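Local coordinates for protein thin, isoform D (Drosophila melanogaster, PDB 6XG7) that probably acts in ubiquitin transfer as a RING-type protein, and is represented here by its NHL-repeat beta-propeller, a protein-interaction domain, at residues A[159-164]-A[186-191]. Residues are numbered along the deposited sequence; the frame is centred on the assembly and turned at random.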
ATOM      1  N   GLU A 159     -13.523   5.921  -3.558  1.00 11.67           N
ATOM      2  CA  GLU A 159     -14.554   6.812  -4.087  1.00 12.42           C
ATOM      3  C   GLU A 159     -15.572   7.229  -3.036  1.00 13.57           C
ATOM      4  O   GLU A 159     -16.431   8.060  -3.333  1.00 15.23           O
ATOM      5  CB  GLU A 159     -15.212   6.216  -5.334  1.00 14.23           C
ATOM      6  CG  GLU A 159     -14.325   6.309  -6.558  1.00 20.35           C
ATOM      7  CD  GLU A 159     -13.853   7.719  -6.818  1.00 26.44           C
ATOM      8  OE1 GLU A 159     -14.713   8.621  -6.913  1.00 25.25           O
ATOM      9  OE2 GLU A 159     -12.615   7.915  -6.862  1.00 30.26           O
ATOM     10  N   ASN A 160     -15.489   6.701  -1.817  1.00 12.25           N
ATOM     11  CA  ASN A 160     -16.251   7.254  -0.706  1.00 12.78           C
ATOM     12  C   ASN A 160     -15.425   8.220   0.137  1.00 12.80           C
ATOM     13  O   ASN A 160     -15.907   8.702   1.164  1.00 13.16           O
ATOM     14  CB  ASN A 160     -16.828   6.136   0.164  1.00 12.67           C
ATOM     15  CG  ASN A 160     -17.929   5.360  -0.532  1.00 13.30           C
ATOM     16  OD1 ASN A 160     -18.636   5.879  -1.397  1.00 15.43           O
ATOM     17  ND2 ASN A 160     -18.070   4.100  -0.159  1.00 12.50           N
ATOM     18  N   HIS A 161     -14.192   8.516  -0.280  1.00 12.83           N
ATOM     19  CA  HIS A 161     -13.327   9.520   0.344  0.53 12.35           C
ATOM     20  C   HIS A 161     -13.200   9.305   1.852  1.00 11.67           C
ATOM     21  O   HIS A 161     -13.251  10.228   2.662  1.00 12.04           O
ATOM     22  CB  HIS A 161     -13.780  10.929  -0.031  0.53 15.87           C
ATOM     23  CG  HIS A 161     -13.949  11.106  -1.510  0.53 19.09           C
ATOM     24  ND1 HIS A 161     -12.888  11.045  -2.391  0.53 19.28           N
ATOM     25  CD2 HIS A 161     -15.056  11.296  -2.268  0.53 21.15           C
ATOM     26  CE1 HIS A 161     -13.333  11.214  -3.623  0.53 21.02           C
ATOM     27  NE2 HIS A 161     -14.645  11.363  -3.577  0.53 22.35           N
ATOM     28  N   ARG A 162     -12.965   8.051   2.227  1.00 10.21           N
ATOM     29  CA  ARG A 162     -12.936   7.715   3.639  1.00 10.53           C
ATOM     30  C   ARG A 162     -12.055   6.505   3.895  1.00  9.99           C
ATOM     31  O   ARG A 162     -11.729   5.727   2.993  1.00 11.02           O
ATOM     32  CB  ARG A 162     -14.347   7.447   4.168  1.00 10.25           C
ATOM     33  CG  ARG A 162     -14.982   6.184   3.595  1.00 10.57           C
ATOM     34  CD  ARG A 162     -16.446   6.114   3.936  1.00 11.40           C
ATOM     35  NE  ARG A 162     -17.078   4.902   3.444  1.00 11.62           N
ATOM     36  CZ  ARG A 162     -18.369   4.646   3.622  1.00 11.87           C
ATOM     37  NH1 ARG A 162     -19.113   5.507   4.306  1.00 13.72           N
ATOM     38  NH2 ARG A 162     -18.914   3.535   3.173  1.00 12.01           N
ATOM     39  N   VAL A 163     -11.711   6.343   5.164  1.00  9.90           N
ATOM     40  CA  VAL A 163     -11.108   5.139   5.705  1.00  9.91           C
ATOM     41  C   VAL A 163     -12.172   4.442   6.529  1.00  8.99           C
ATOM     42  O   VAL A 163     -12.865   5.081   7.326  1.00 10.74           O
ATOM     43  CB  VAL A 163      -9.893   5.502   6.582  1.00 11.75           C
ATOM     44  CG1 VAL A 163      -9.350   4.279   7.279  1.00 12.20           C
ATOM     45  CG2 VAL A 163      -8.819   6.152   5.749  1.00 12.34           C
ATOM     46  N   GLN A 164     -12.284   3.133   6.368  1.00  9.58           N
ATOM     47  CA  GLN A 164     -13.138   2.320   7.217  1.00 10.21           C
ATOM     48  C   GLN A 164     -12.277   1.324   7.981  1.00 10.16           C
ATOM     49  O   GLN A 164     -11.263   0.825   7.480  1.00 10.52           O
ATOM     50  CB  GLN A 164     -14.203   1.574   6.424  1.00 10.15           C
ATOM     51  CG  GLN A 164     -15.214   2.444   5.731  1.00 10.75           C
ATOM     52  CD  GLN A 164     -16.393   1.638   5.250  1.00 11.46           C
ATOM     53  OE1 GLN A 164     -17.186   1.149   6.053  1.00 12.37           O
ATOM     54  NE2 GLN A 164     -16.489   1.447   3.943  1.00 11.75           N
ATOM     55  N   LEU A 186     -10.554  14.133   2.404  1.00 13.67           N
ATOM     56  CA  LEU A 186      -9.752  13.329   1.499  1.00 12.66           C
ATOM     57  C   LEU A 186     -10.330  13.399   0.097  1.00 13.37           C
ATOM     58  O   LEU A 186     -11.545  13.512  -0.083  1.00 15.79           O
ATOM     59  CB  LEU A 186      -9.767  11.862   1.951  1.00 13.13           C
ATOM     60  CG  LEU A 186      -9.234  11.555   3.357  1.00 12.58           C
ATOM     61  CD1 LEU A 186      -9.623  10.133   3.789  1.00 12.52           C
ATOM     62  CD2 LEU A 186      -7.717  11.747   3.367  1.00 13.19           C
ATOM     63  N   GLU A 187      -9.446  13.337  -0.903  1.00 13.00           N
ATOM     64  CA  GLU A 187      -9.841  13.303  -2.309  1.00 12.97           C
ATOM     65  C   GLU A 187      -9.117  12.143  -2.973  1.00 13.39           C
ATOM     66  O   GLU A 187      -7.907  12.224  -3.209  1.00 13.74           O
ATOM     67  CB  GLU A 187      -9.517  14.621  -3.015  1.00 14.03           C
ATOM     68  CG  GLU A 187     -10.447  15.744  -2.668  1.00 17.69           C
ATOM     69  CD  GLU A 187     -11.827  15.550  -3.261  1.00 21.64           C
ATOM     70  OE1 GLU A 187     -11.998  14.735  -4.202  1.00 21.24           O
ATOM     71  OE2 GLU A 187     -12.752  16.219  -2.774  1.00 27.99           O
ATOM     72  N   HIS A 188      -9.857  11.072  -3.252  1.00 15.25           N
ATOM     73  CA  HIS A 188      -9.295   9.906  -3.927  0.52 16.50           C
ATOM     74  C   HIS A 188      -8.125   9.318  -3.141  1.00 15.31           C
ATOM     75  O   HIS A 188      -7.045   9.129  -3.717  1.00 17.19           O
ATOM     76  CB  HIS A 188      -8.772  10.252  -5.329  0.52 18.11           C
ATOM     77  CG  HIS A 188      -9.830  10.652  -6.312  0.52 19.55           C
ATOM     78  ND1 HIS A 188      -9.888  10.134  -7.588  0.52 19.84           N
ATOM     79  CD2 HIS A 188     -10.849  11.537  -6.218  0.52 19.98           C
ATOM     80  CE1 HIS A 188     -10.905  10.674  -8.235  0.52 21.06           C
ATOM     81  NE2 HIS A 188     -11.505  11.529  -7.427  0.52 21.38           N
ATOM     82  N   PRO A 189      -8.284   9.018  -1.854  1.00 14.51           N
ATOM     83  CA  PRO A 189      -7.193   8.389  -1.112  1.00 14.89           C
ATOM     84  C   PRO A 189      -6.946   6.996  -1.668  1.00 14.03           C
ATOM     85  O   PRO A 189      -7.885   6.264  -1.994  1.00 15.56           O
ATOM     86  CB  PRO A 189      -7.738   8.331   0.317  1.00 16.37           C
ATOM     87  CG  PRO A 189      -9.242   8.166   0.104  1.00 15.77           C
ATOM     88  CD  PRO A 189      -9.539   9.051  -1.075  1.00 16.02           C
ATOM     89  N   HIS A 190      -5.669   6.630  -1.783  1.00 12.99           N
ATOM     90  CA  HIS A 190      -5.288   5.346  -2.357  1.00 11.73           C
ATOM     91  C   HIS A 190      -4.687   4.376  -1.346  1.00 11.90           C
ATOM     92  O   HIS A 190      -5.164   3.255  -1.240  1.00 15.26           O
ATOM     93  CB  HIS A 190      -4.328   5.522  -3.542  1.00 14.64           C
ATOM     94  CG  HIS A 190      -4.995   5.961  -4.807  1.00 15.02           C
ATOM     95  ND1 HIS A 190      -5.418   7.253  -5.008  1.00 17.23           N
ATOM     96  CD2 HIS A 190      -5.333   5.279  -5.926  1.00 16.00           C
ATOM     97  CE1 HIS A 190      -5.967   7.358  -6.208  1.00 17.10           C
ATOM     98  NE2 HIS A 190      -5.925   6.172  -6.787  1.00 16.68           N
ATOM     99  N   TYR A 191      -3.615   4.740  -0.656  1.00 10.04           N
ATOM    100  CA  TYR A 191      -2.902   3.796   0.184  1.00  9.75           C
ATOM    101  C   TYR A 191      -2.835   4.273   1.628  1.00 10.53           C
ATOM    102  O   TYR A 191      -3.138   5.430   1.952  1.00 10.71           O
ATOM    103  CB  TYR A 191      -1.511   3.510  -0.397  1.00 10.67           C
ATOM    104  CG  TYR A 191      -1.533   2.737  -1.697  1.00 10.40           C
ATOM    105  CD1 TYR A 191      -1.572   1.350  -1.699  1.00 11.15           C
ATOM    106  CD2 TYR A 191      -1.496   3.388  -2.932  1.00 11.19           C
ATOM    107  CE1 TYR A 191      -1.577   0.633  -2.885  1.00 13.12           C
ATOM    108  CE2 TYR A 191      -1.506   2.671  -4.130  1.00 12.56           C
ATOM    109  CZ  TYR A 191      -1.542   1.293  -4.096  1.00 13.88           C
ATOM    110  OH  TYR A 191      -1.543   0.549  -5.260  1.00 15.18           O
TER
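His161 accepts a hydrogen bond from the backbone of His188. The donor N of His188 lies 3.2 Å from ND1 of His161, almost in the plane of the ring. The bond is essentially straight, at 179°. CG of His161 stands beside its own backbone N, anti to the carbonyl carbon, and from that position ND1 of the ring meets the N-H of His188. Its CB approaches Leu186 O at 3.4 Å, and CE1 lies 3.6 Å from CD2 of His188. The two side chains run alongside each other in the same direction, with their ring planes 40° apart. Both histidines also have a second conformer.

Glu159, of segment 159-164, reaches the His188 ring. Its chain is bent at chi2, and OE2 sits over one face of the ring, offset toward the rim, 3.5 Å from CE1. The carboxylate plane is steeply inclined to the ring, by 79°. CD of Pro189 rests 4.1 Å from CA of His161. Leu186 CD1 packs 4.1 Å from CA of Arg162. The guanidinium of Arg162 is engaged elsewhere, in a salt bridge with Asp157. His161 and Arg162 face Asp157 in a G1 beta bulge, at the start of strand 162-166.

The contact joins two successive NHL repeats of the propeller. Strand 172-179 lies between strands 162-166 and 185-194 in the sheet order, and His161 also touches Cys179. In the conformer described, ND1 of His161 acts as acceptor, consistent with a neutral ring protonated on NE2. The Glu159 carboxylate could raise the proton affinity of His188. Glu187 OE1, 4.2 Å from His161 ND1, could do the same for His161, but protonation at ND1 would cost this backbone bond.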